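Long-range contacts in beta-N-acetylhexosaminidase (Streptomyces plicatus, PDB 1JAK), which hydrolyses terminal beta-linked N-acetylhexosamine residues from glycans, probably by the substrate-assisted mechanism of family 20 glycoside hydrolases, and is inhibited by the azasugar bound here: residues Lys230-Lys234 against Glu304-Thr309; Tyr214-Val220 against Leu276-Thr280. The contacts are given in a common frame with arbitrary orientation. Numbering follows the deposited sequence.

Contact 1 (Lys230-Lys234 against Glu304-Thr309); sequences KAEYK and ELAALT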
loop_
_atom_site.group_PDB
_atom_site.type_symbol
_atom_site.label_atom_id
_atom_site.label_comp_id
_atom_site.label_asym_id
_atom_site.label_seq_id
_atom_site.Cartn_x
_atom_site.Cartn_y
_atom_site.Cartn_z
ATOM N N LYS A 230 16.856 13.569 -2.923
ATOM C CA LYS A 230 15.716 14.250 -2.319
ATOM C C LYS A 230 14.680 14.526 -3.412
ATOM O O LYS A 230 13.478 14.359 -3.199
ATOM C CB LYS A 230 16.153 15.581 -1.709
ATOM C CG LYS A 230 17.302 15.497 -0.724
ATOM C CD LYS A 230 16.838 15.084 0.647
ATOM C CE LYS A 230 17.910 15.368 1.690
ATOM N NZ LYS A 230 17.466 14.934 3.038
ATOM N N ALA A 231 15.157 14.948 -4.582
ATOM C CA ALA A 231 14.271 15.254 -5.703
ATOM C C ALA A 231 13.478 14.031 -6.153
ATOM O O ALA A 231 12.276 14.120 -6.400
ATOM C CB ALA A 231 15.079 15.806 -6.875
ATOM N N GLU A 232 14.154 12.892 -6.275
ATOM C CA GLU A 232 13.470 11.670 -6.686
ATOM C C GLU A 232 12.416 11.295 -5.664
ATOM O O GLU A 232 11.309 10.894 -6.020
ATOM C CB GLU A 232 14.455 10.511 -6.838
ATOM C CG GLU A 232 15.271 10.557 -8.112
ATOM C CD GLU A 232 16.221 9.389 -8.220
ATOM O OE1 GLU A 232 17.093 9.265 -7.341
ATOM O OE2 GLU A 232 16.091 8.601 -9.181
ATOM N N TYR A 233 12.762 11.421 -4.386
ATOM C CA TYR A 233 11.818 11.086 -3.334
ATOM C C TYR A 233 10.600 12.001 -3.413
ATOM O O TYR A 233 9.463 11.549 -3.267
ATOM C CB TYR A 233 12.463 11.219 -1.957
ATOM C CG TYR A 233 11.563 10.700 -0.869
ATOM C CD1 TYR A 233 11.338 9.332 -0.728
ATOM C CD2 TYR A 233 10.883 11.574 -0.020
ATOM C CE1 TYR A 233 10.460 8.843 0.223
ATOM C CE2 TYR A 233 9.994 11.091 0.941
ATOM C CZ TYR A 233 9.791 9.722 1.051
ATOM O OH TYR A 233 8.913 9.226 1.981
ATOM N N LYS A 234 10.840 13.290 -3.635
ATOM C CA LYS A 234 9.746 14.248 -3.750
ATOM C C LYS A 234 8.822 13.858 -4.905
ATOM O O LYS A 234 7.602 14.001 -4.810
ATOM C CB LYS A 234 10.290 15.661 -3.992
ATOM C CG LYS A 234 11.133 16.223 -2.863
ATOM C CD LYS A 234 11.633 17.618 -3.222
ATOM C CE LYS A 234 12.660 18.125 -2.227
ATOM N NZ LYS A 234 13.183 19.467 -2.617
ATOM N N GLU A 304 15.588 15.424 8.489
ATOM C CA GLU A 304 15.649 15.568 7.042
ATOM C C GLU A 304 14.523 14.808 6.353
ATOM O O GLU A 304 13.984 15.268 5.345
ATOM C CB GLU A 304 17.013 15.108 6.508
ATOM C CG GLU A 304 18.141 16.100 6.806
ATOM C CD GLU A 304 19.388 15.868 5.971
ATOM O OE1 GLU A 304 19.254 15.541 4.771
ATOM O OE2 GLU A 304 20.506 16.038 6.504
ATOM N N LEU A 305 14.159 13.653 6.897
ATOM C CA LEU A 305 13.085 12.862 6.306
ATOM C C LEU A 305 11.739 13.553 6.509
ATOM O O LEU A 305 10.908 13.588 5.603
ATOM C CB LEU A 305 13.050 11.460 6.919
ATOM C CG LEU A 305 11.993 10.495 6.363
ATOM C CD1 LEU A 305 12.187 10.305 4.860
ATOM C CD2 LEU A 305 12.098 9.160 7.089
ATOM N N ALA A 306 11.529 14.114 7.696
ATOM C CA ALA A 306 10.273 14.796 7.989
ATOM C C ALA A 306 10.059 15.973 7.040
ATOM O O ALA A 306 8.933 16.249 6.623
ATOM C CB ALA A 306 10.266 15.283 9.436
ATOM N N ALA A 307 11.146 16.657 6.698
ATOM C CA ALA A 307 11.082 17.807 5.805
ATOM C C ALA A 307 10.590 17.431 4.409
ATOM O O ALA A 307 10.002 18.255 3.711
ATOM C CB ALA A 307 12.454 18.467 5.710
ATOM N N LEU A 308 10.824 16.185 4.012
ATOM C CA LEU A 308 10.417 15.702 2.693
ATOM C C LEU A 308 9.080 14.972 2.742
ATOM O O LEU A 308 8.574 14.521 1.716
ATOM C CB LEU A 308 11.474 14.737 2.151
ATOM C CG LEU A 308 12.908 15.253 2.017
ATOM C CD1 LEU A 308 13.842 14.080 1.788
ATOM C CD2 LEU A 308 12.996 16.255 0.873
ATOM N N THR A 309 8.508 14.873 3.934
ATOM C CA THR A 309 7.263 14.143 4.124
ATOM C C THR A 309 6.043 15.004 4.450
ATOM O O THR A 309 5.857 15.427 5.590
ATOM C CB THR A 309 7.454 13.096 5.239
ATOM O OG1 THR A 309 8.536 12.224 4.879
ATOM C CG2 THR A 309 6.188 12.279 5.452
HETATM O O HOH W 1 15.335 17.002 3.782
HETATM O O HOH W 2 7.313 10.791 3.018
#
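In the catalytic (beta/alpha)8 barrel, helices of two consecutive beta-alpha units meet here: the first turn of helix 230-242 packs against the last turn of helix 292-307 and the residues that leave it. Strand 246-250, which lies between them in the chain, packs against both segments: Tyr233 rests on Val247 and Pro249, while Leu305 and Thr309 also touch Pro249.

The apolar part centres on Leu308, and the backbones come closest there, with Lys234 CA 6.6 Å from Leu308 CA. The CA-to-CB bond of Leu308 points toward helix 230-242, and its side chain is flanked by three neighbours. Leu308 CD1 lies 3.4 Å from Lys230 CD, Leu308 CD2 lies 3.6 Å from Lys234 CE, and Leu308 CB sits 3.9 Å from Tyr233 CD2. Both lysines thus use their methylene chains as hydrophobic surface. The Tyr233 ring brings its edge to the backbone, with Tyr233 CE2 3.8 Å from Leu308 O.

The ionic part is a short salt bridge, Lys230 NZ to Glu304 OE1 at 2.6 Å. Glu304 also accepts hydrogen bonds from Asp206 N and Ser207 OG, so the same carboxylate ties the loop ahead of helix 230-242 to the end of helix 292-307.

Water completes the joint at two places. One molecule accepts from Lys230 NZ (3.1 Å) and donates to Glu304 O (2.7 Å). A second bridges two hydroxyls that are too far apart to bond directly: it lies 2.5 Å from Tyr233 OH and donates to Thr309 OG1 at 2.6 Å, while Thr309 OG1 in turn donates to Leu305 O at 2.8 Å.

Contact 2 (Tyr214-Val220 against Leu276-Thr280); sequences YGGSTEV and LYTGT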
loop_
_atom_site.group_PDB
_atom_site.type_symbol
_atom_site.label_atom_id
_atom_site.label_comp_id
_atom_site.label_asym_id
_atom_site.label_seq_id
_atom_site.Cartn_x
_atom_site.Cartn_y
_atom_site.Cartn_z
ATOM N N TYR A 214 27.562 5.215 0.069
ATOM C CA TYR A 214 28.184 3.956 0.459
ATOM C C TYR A 214 27.114 2.960 0.898
ATOM O O TYR A 214 27.039 1.844 0.378
ATOM C CB TYR A 214 29.173 4.172 1.608
ATOM C CG TYR A 214 30.000 2.940 1.913
ATOM C CD1 TYR A 214 31.031 2.544 1.064
ATOM C CD2 TYR A 214 29.733 2.157 3.039
ATOM C CE1 TYR A 214 31.782 1.393 1.327
ATOM C CE2 TYR A 214 30.475 1.008 3.310
ATOM C CZ TYR A 214 31.496 0.632 2.453
ATOM O OH TYR A 214 32.238 -0.496 2.724
ATOM N N GLY A 215 26.282 3.372 1.850
ATOM C CA GLY A 215 25.232 2.501 2.352
ATOM C C GLY A 215 24.234 2.046 1.302
ATOM O O GLY A 215 23.589 1.010 1.455
ATOM N N GLY A 216 24.091 2.818 0.233
ATOM C CA GLY A 216 23.156 2.426 -0.805
ATOM C C GLY A 216 23.853 1.818 -2.009
ATOM O O GLY A 216 23.209 1.546 -3.022
ATOM N N SER A 217 25.157 1.573 -1.892
ATOM C CA SER A 217 25.935 1.045 -3.012
ATOM C C SER A 217 25.694 -0.400 -3.440
ATOM O O SER A 217 26.192 -0.822 -4.480
ATOM C CB SER A 217 27.435 1.259 -2.763
ATOM O OG SER A 217 27.911 0.469 -1.691
ATOM N N THR A 218 24.952 -1.171 -2.654
ATOM C CA THR A 218 24.675 -2.543 -3.057
ATOM C C THR A 218 23.302 -2.983 -2.553
ATOM O O THR A 218 22.501 -2.155 -2.121
ATOM C CB THR A 218 25.793 -3.518 -2.574
ATOM O OG1 THR A 218 25.649 -4.780 -3.245
ATOM C CG2 THR A 218 25.732 -3.726 -1.071
ATOM N N GLU A 219 23.026 -4.278 -2.635
ATOM C CA GLU A 219 21.743 -4.824 -2.203
ATOM C C GLU A 219 21.905 -6.323 -2.016
ATOM O O GLU A 219 23.010 -6.857 -2.131
ATOM C CB GLU A 219 20.669 -4.566 -3.271
ATOM C CG GLU A 219 21.016 -5.164 -4.646
ATOM C CD GLU A 219 20.002 -4.831 -5.729
ATOM O OE1 GLU A 219 19.282 -3.818 -5.587
ATOM O OE2 GLU A 219 19.937 -5.576 -6.736
ATOM N N VAL A 220 20.801 -7.002 -1.727
ATOM C CA VAL A 220 20.844 -8.449 -1.570
ATOM C C VAL A 220 21.441 -9.045 -2.843
ATOM O O VAL A 220 21.053 -8.678 -3.958
ATOM C CB VAL A 220 19.428 -9.033 -1.363
ATOM C CG1 VAL A 220 19.452 -10.560 -1.520
ATOM C CG2 VAL A 220 18.923 -8.666 0.022
ATOM N N LEU A 276 29.425 -4.117 4.106
ATOM C CA LEU A 276 28.105 -3.919 3.522
ATOM C C LEU A 276 27.513 -5.325 3.543
ATOM O O LEU A 276 28.239 -6.301 3.340
ATOM C CB LEU A 276 28.232 -3.412 2.084
ATOM C CG LEU A 276 28.691 -1.956 1.962
ATOM C CD1 LEU A 276 29.109 -1.657 0.530
ATOM C CD2 LEU A 276 27.564 -1.036 2.399
ATOM N N TYR A 277 26.213 -5.436 3.795
ATOM C CA TYR A 277 25.567 -6.746 3.874
ATOM C C TYR A 277 24.760 -7.107 2.629
ATOM O O TYR A 277 23.934 -6.320 2.165
ATOM C CB TYR A 277 24.659 -6.795 5.107
ATOM C CG TYR A 277 24.064 -8.156 5.376
ATOM C CD1 TYR A 277 24.878 -9.243 5.698
ATOM C CD2 TYR A 277 22.688 -8.360 5.306
ATOM C CE1 TYR A 277 24.336 -10.499 5.943
ATOM C CE2 TYR A 277 22.132 -9.614 5.552
ATOM C CZ TYR A 277 22.964 -10.678 5.869
ATOM O OH TYR A 277 22.425 -11.924 6.100
ATOM N N THR A 278 24.992 -8.307 2.100
ATOM C CA THR A 278 24.287 -8.758 0.906
ATOM C C THR A 278 23.540 -10.076 1.118
ATOM O O THR A 278 23.031 -10.668 0.165
ATOM C CB THR A 278 25.262 -8.920 -0.279
ATOM O OG1 THR A 278 26.280 -9.869 0.065
ATOM C CG2 THR A 278 25.911 -7.578 -0.619
ATOM N N GLY A 279 23.473 -10.526 2.370
ATOM C CA GLY A 279 22.773 -11.762 2.681
ATOM C C GLY A 279 21.282 -11.544 2.854
ATOM O O GLY A 279 20.764 -10.475 2.521
ATOM N N THR A 280 20.590 -12.547 3.392
ATOM C CA THR A 280 19.144 -12.456 3.584
ATOM C C THR A 280 18.666 -12.766 5.003
ATOM O O THR A 280 17.498 -13.107 5.214
ATOM C CB THR A 280 18.407 -13.386 2.596
ATOM O OG1 THR A 280 18.946 -14.712 2.691
ATOM C CG2 THR A 280 18.565 -12.876 1.166
#
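This is a loop-to-loop packing contact beside the active-site end of the catalytic barrel. Segment 214-220 belongs to the long connection between strand 190-194 and helix 230-242; segment 276-280 belongs to the next one, between strand 246-250 and helix 292-307, and falls between the disulfide-bonded Cys269 and Cys288.

At one end a type I turn from Tyr214 to Ser217 receives Leu276. The turn is held by Tyr214 O, which accepts from Ser217 N at 3.0 Å and from Ser217 OG at 2.6 Å. Leu276 CD1 makes a CH-pi contact over the Tyr214 ring, 4.2 Å from its centroid, and also touches Ser217 OG at 3.3 Å; Leu276 CD2 lies 3.7 Å from Tyr214 CE2. Thr218 CG2 adds a contact to Leu276 CB at 4.0 Å.

Toward the other end the backbones close in, to 4.3 Å between Val220 CA and Thr278 CA. Val220 CA approaches Thr278 O at 3.6 Å as a CA-H...O contact, and Val220 CG1 meets Thr280 CG2 at 3.7 Å. The Thr280 side chain is about 8 Å from the bound inhibitor, and Val220 shares a backbone hydrogen bond with Arg168 of its pocket.

No conventional hydrogen bond joins the two segments; Thr218 OG1 bonds instead to Gly223 O and Glu219 OE1 to Phe170 N. Thr278 pairs through its backbone with Gly221, just past Val220, so the loops fit by shape here and add conventional bonding at the border.

How the contacts relate
Both contacts join the same two consecutive beta-alpha units of the barrel, and their segments alternate along the chain, yet they do not touch: their centres are 22 Å apart and their nearest atoms about 11 Å. Contact 1 couples the outer helices 230-242 and 292-307; contact 2 couples the long loops that precede those helices, and lies nearer the inhibitor. Each is partly buried, with contact 2 farther from the centre of the chain. Their chemistry divides accordingly. The helix ends combine a leucine-centred apolar patch with a salt bridge and bridging waters, whereas the irregular loops cover slightly more surface, 403 against 342 Å², without any direct hydrogen bond.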